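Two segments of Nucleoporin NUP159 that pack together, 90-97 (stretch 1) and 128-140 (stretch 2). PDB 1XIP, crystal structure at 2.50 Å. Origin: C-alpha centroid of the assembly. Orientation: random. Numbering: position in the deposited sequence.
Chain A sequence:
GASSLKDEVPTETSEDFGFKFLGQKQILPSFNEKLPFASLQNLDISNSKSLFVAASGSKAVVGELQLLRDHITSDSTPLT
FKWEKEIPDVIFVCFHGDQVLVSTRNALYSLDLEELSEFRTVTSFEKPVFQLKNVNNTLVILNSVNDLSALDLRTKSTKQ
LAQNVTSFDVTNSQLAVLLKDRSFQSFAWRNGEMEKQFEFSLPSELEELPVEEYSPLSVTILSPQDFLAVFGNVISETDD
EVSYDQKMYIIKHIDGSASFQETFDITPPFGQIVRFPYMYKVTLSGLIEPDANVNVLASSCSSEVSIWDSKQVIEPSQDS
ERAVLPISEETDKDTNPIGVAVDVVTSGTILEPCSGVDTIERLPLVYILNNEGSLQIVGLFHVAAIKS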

# COMPACT_ATOMS: atom_id res chain seq x y z
N VAL A 90 8.03 12.45 4.78
CA VAL A 90 6.63 12.04 4.69
C VAL A 90 6.38 10.61 4.24
O VAL A 90 7.03 10.11 3.32
N ILE A 91 5.45 9.96 4.94
CA ILE A 91 5.19 8.55 4.77
C ILE A 91 3.73 8.28 4.43
O ILE A 91 3.36 7.17 4.07
N PHE A 92 2.91 9.33 4.53
CA PHE A 92 1.47 9.17 4.47
C PHE A 92 0.78 10.45 4.05
O PHE A 92 1.00 11.50 4.60
N VAL A 93 -0.12 10.31 3.10
CA VAL A 93 -0.76 11.43 2.44
C VAL A 93 -2.17 10.93 2.08
O VAL A 93 -2.32 9.77 1.67
N CYS A 94 -3.19 11.76 2.27
CA CYS A 94 -4.57 11.33 2.01
C CYS A 94 -5.65 12.39 2.21
O CYS A 94 -5.53 13.24 3.08
N PHE A 95 -6.72 12.30 1.41
CA PHE A 95 -7.85 13.22 1.54
C PHE A 95 -8.82 12.74 2.59
O PHE A 95 -9.07 11.55 2.69
N HIS A 96 -9.36 13.67 3.37
CA HIS A 96 -10.33 13.37 4.41
C HIS A 96 -11.28 14.55 4.58
O HIS A 96 -10.88 15.60 5.07
N GLY A 97 -12.53 14.37 4.20
CA GLY A 97 -13.46 15.49 4.23
C GLY A 97 -12.90 16.60 3.38
O GLY A 97 -12.47 16.37 2.25
N PRO A 128 8.28 7.04 16.93
CA PRO A 128 8.19 6.95 15.45
C PRO A 128 7.17 5.93 14.94
O PRO A 128 6.95 4.88 15.54
N VAL A 129 6.56 6.24 13.82
CA VAL A 129 5.47 5.44 13.30
C VAL A 129 5.88 4.72 12.03
O VAL A 129 6.66 5.27 11.24
N PHE A 130 5.40 3.49 11.84
CA PHE A 130 5.72 2.66 10.66
C PHE A 130 4.61 2.70 9.60
O PHE A 130 4.88 2.63 8.39
N GLN A 131 3.36 2.74 10.06
CA GLN A 131 2.20 2.60 9.18
C GLN A 131 0.98 3.32 9.69
O GLN A 131 0.69 3.29 10.89
N LEU A 132 0.25 3.94 8.77
CA LEU A 132 -0.99 4.62 9.07
C LEU A 132 -2.01 4.19 8.06
O LEU A 132 -1.68 4.04 6.87
N LYS A 133 -3.24 4.00 8.52
CA LYS A 133 -4.37 3.80 7.63
C LYS A 133 -5.53 4.64 8.12
O LYS A 133 -5.85 4.68 9.32
N ASN A 134 -6.16 5.31 7.17
CA ASN A 134 -7.38 6.03 7.46
C ASN A 134 -8.59 5.20 7.10
O ASN A 134 -8.65 4.62 6.01
N VAL A 135 -9.57 5.09 8.00
CA VAL A 135 -10.76 4.32 7.64
C VAL A 135 -12.02 5.17 7.49
O VAL A 135 -12.53 5.33 6.36
N ASN A 136 -12.51 5.77 8.56
CA ASN A 136 -13.54 6.79 8.36
C ASN A 136 -13.08 8.11 8.91
O ASN A 136 -12.44 8.89 8.21
N ASN A 137 -13.40 8.35 10.17
CA ASN A 137 -12.91 9.50 10.90
C ASN A 137 -11.84 9.08 11.86
O ASN A 137 -11.64 9.70 12.91
N THR A 138 -11.15 8.00 11.54
CA THR A 138 -10.13 7.51 12.44
C THR A 138 -8.86 7.10 11.70
O THR A 138 -8.91 6.61 10.56
N LEU A 139 -7.73 7.34 12.35
CA LEU A 139 -6.42 6.98 11.84
C LEU A 139 -5.89 5.85 12.64
O LEU A 139 -5.72 6.00 13.84
N VAL A 140 -5.63 4.73 11.99
CA VAL A 140 -5.05 3.59 12.67
C VAL A 140 -3.54 3.62 12.49
O VAL A 140 -3.05 3.72 11.38

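The strand at 90-96 and the strand at 131-134 run almost parallel, with 4° between their N-to-C directions and a closest approach of 7.4 Å between their axes. That spacing is too wide for backbone hydrogen bonding from one to the other, so side chains fill the gap, burying 412 Å² in total. In the first stretch Ile91, Phe92, Cys94 and His96 direct their CA-to-CB bonds toward the second; Val129, Leu132 and Asn134 answer from the other side. Phe95, Gln131 and Lys133 point away, as the alternation of a β-strand would suggest.

The apolar part of the contact begins with Ile91, whose chi1 is p and chi2 t. Its CD1 lies 3.8 Å from Leu132 CD1 and 4.4 Å from Val129 CG1, a close fit of branched aliphatic groups in a buried setting. Cys94 adds a small sulfur-bearing side chain farther along, its SG 4.2 Å from Asn134 CB. Here the asparagine offers its methylene carbon, so even a polar residue contributes to the van der Waals surface.

Phe92 supplies the aromatic centre and has the largest covered area of any residue in the contact. With chi1 at t (179°) and chi2 at 88°, its ring reaches across to the neighbouring strand. Leu132 CB sits over one face, 4.0 Å from the centroid of the Phe92 ring and 24° off the ring normal, a CH-pi contact in which an aliphatic C-H group meets the pi cloud. The same ring brings its CE1 to 3.6 Å from the backbone Leu132 O. Asn134 CB lies at the ring edge, 4.2 Å from Phe92 CZ, while Leu139 CD2 approaches that CZ to 4.1 Å. The CB of Leu139 points sideways, but the end of its side chain comes nearer, with chi2 at t. A broad, flat phenyl ring suits this place because it can meet several neighbours at once. Leu132 has chi1 at m and serves two partners: its CB packs on Phe92 and its CD1 on Ile91.

Polar contacts gather at the far end, where the side chains are partly exposed. His96, with chi1 at t, places its imidazole beside the turn that follows strand 131-134. Its NE2 donates a hydrogen bond to Asn137 OD1 at 3.3 Å, with an N-H...acceptor angle of 145°. Asn137 has chi1 at m, and although its CB points sideways, its amide end reaches the histidine. The backbone Asn136 O is also near the ring edge, 3.3 Å from His96 CD2.

Asn134, with chi1 at t, helps to hold this turn in shape. Its ND2 donates to Asn136 O at 3.3 Å and to Thr138 O at 3.0 Å; a primary amide suits the position because its two hydrogens can serve two carbonyls. Its OD1 lies 4.2 Å from His96 CD2, so the asparagine borders the histidine while bracing the loop.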

# COMPACT_ATOMS: atom_id res chain seq x y z
CB VAL A 90 5.64 13.08 4.05
CG1 VAL A 90 6.35 14.29 3.52
CG2 VAL A 90 4.72 12.44 3.01
CB ILE A 91 5.63 7.76 6.02
CG1 ILE A 91 4.88 8.23 7.27
CG2 ILE A 91 7.12 7.93 6.25
CD1 ILE A 91 4.79 7.18 8.34
CB PHE A 92 0.91 8.71 5.82
CG PHE A 92 -0.58 8.56 5.83
CD1 PHE A 92 -1.18 7.36 5.45
CD2 PHE A 92 -1.40 9.63 6.19
CE1 PHE A 92 -2.56 7.21 5.45
CE2 PHE A 92 -2.80 9.48 6.19
CZ PHE A 92 -3.37 8.26 5.83
CB VAL A 93 0.08 11.83 1.21
CG1 VAL A 93 -0.64 11.60 -0.12
CG2 VAL A 93 0.63 13.22 1.37
CB CYS A 94 -4.89 10.09 2.86
SG CYS A 94 -5.82 10.41 4.37
CB PHE A 95 -8.59 13.39 0.21
CG PHE A 95 -7.76 14.03 -0.87
CD1 PHE A 95 -7.06 13.24 -1.78
CD2 PHE A 95 -7.69 15.39 -0.98
CE1 PHE A 95 -6.29 13.82 -2.78
CE2 PHE A 95 -6.93 15.98 -1.97
CZ PHE A 95 -6.23 15.19 -2.88
CB HIS A 96 -9.62 13.09 5.74
CG HIS A 96 -10.55 12.88 6.90
ND1 HIS A 96 -10.74 13.83 7.89
CD2 HIS A 96 -11.36 11.83 7.22
CE1 HIS A 96 -11.61 13.37 8.78
NE2 HIS A 96 -12.00 12.16 8.40
CB PRO A 128 9.60 6.50 15.05
CG PRO A 128 10.48 7.05 16.11
CD PRO A 128 9.68 7.04 17.39
CB VAL A 129 4.23 6.33 13.10
CG1 VAL A 129 3.21 5.67 12.19
CG2 VAL A 129 3.61 6.67 14.45
CB PHE A 130 5.91 1.18 11.07
CG PHE A 130 7.18 0.89 11.80
CD1 PHE A 130 8.34 1.67 11.61
CD2 PHE A 130 7.24 -0.20 12.69
CE1 PHE A 130 9.53 1.38 12.31
CE2 PHE A 130 8.42 -0.51 13.39
CZ PHE A 130 9.58 0.29 13.20
CB GLN A 131 1.86 1.13 8.96
CG GLN A 131 1.08 0.89 7.65
CD GLN A 131 0.59 -0.52 7.51
OE1 GLN A 131 1.39 -1.43 7.44
NE2 GLN A 131 -0.72 -0.70 7.48
CB LEU A 132 -0.82 6.12 8.94
CG LEU A 132 -0.07 6.87 10.02
CD1 LEU A 132 1.19 7.46 9.45
CD2 LEU A 132 -0.96 7.95 10.54
CB LYS A 133 -4.79 2.34 7.60
CG LYS A 133 -4.53 1.60 6.29
CD LYS A 133 -5.45 2.05 5.13
CE LYS A 133 -4.76 1.80 3.73
NZ LYS A 133 -5.16 2.76 2.62
CB ASN A 134 -7.39 7.35 6.72
CG ASN A 134 -8.73 8.03 6.79
OD1 ASN A 134 -9.29 8.43 5.78
ND2 ASN A 134 -9.27 8.15 8.01
CB VAL A 135 -10.94 3.00 8.46
CG1 VAL A 135 -10.63 3.18 9.92
CG2 VAL A 135 -12.33 2.42 8.23
CB ASN A 136 -14.88 6.36 8.97
CG ASN A 136 -15.52 5.23 8.20
OD1 ASN A 136 -15.85 5.37 7.02
ND2 ASN A 136 -15.70 4.09 8.87
CB ASN A 137 -14.06 10.17 11.67
CG ASN A 137 -15.12 10.70 10.76
OD1 ASN A 137 -14.85 11.48 9.84
ND2 ASN A 137 -16.36 10.25 10.98
CB THR A 138 -10.69 6.36 13.33
OG1 THR A 138 -10.90 5.21 12.52
CG2 THR A 138 -12.10 6.65 13.84
CB LEU A 139 -5.46 8.14 11.99
CG LEU A 139 -5.09 8.86 10.70
CD1 LEU A 139 -4.05 9.91 10.99
CD2 LEU A 139 -4.59 7.88 9.68
CB VAL A 140 -5.63 2.26 12.20
CG1 VAL A 140 -5.08 1.12 13.07
CG2 VAL A 140 -7.14 2.28 12.27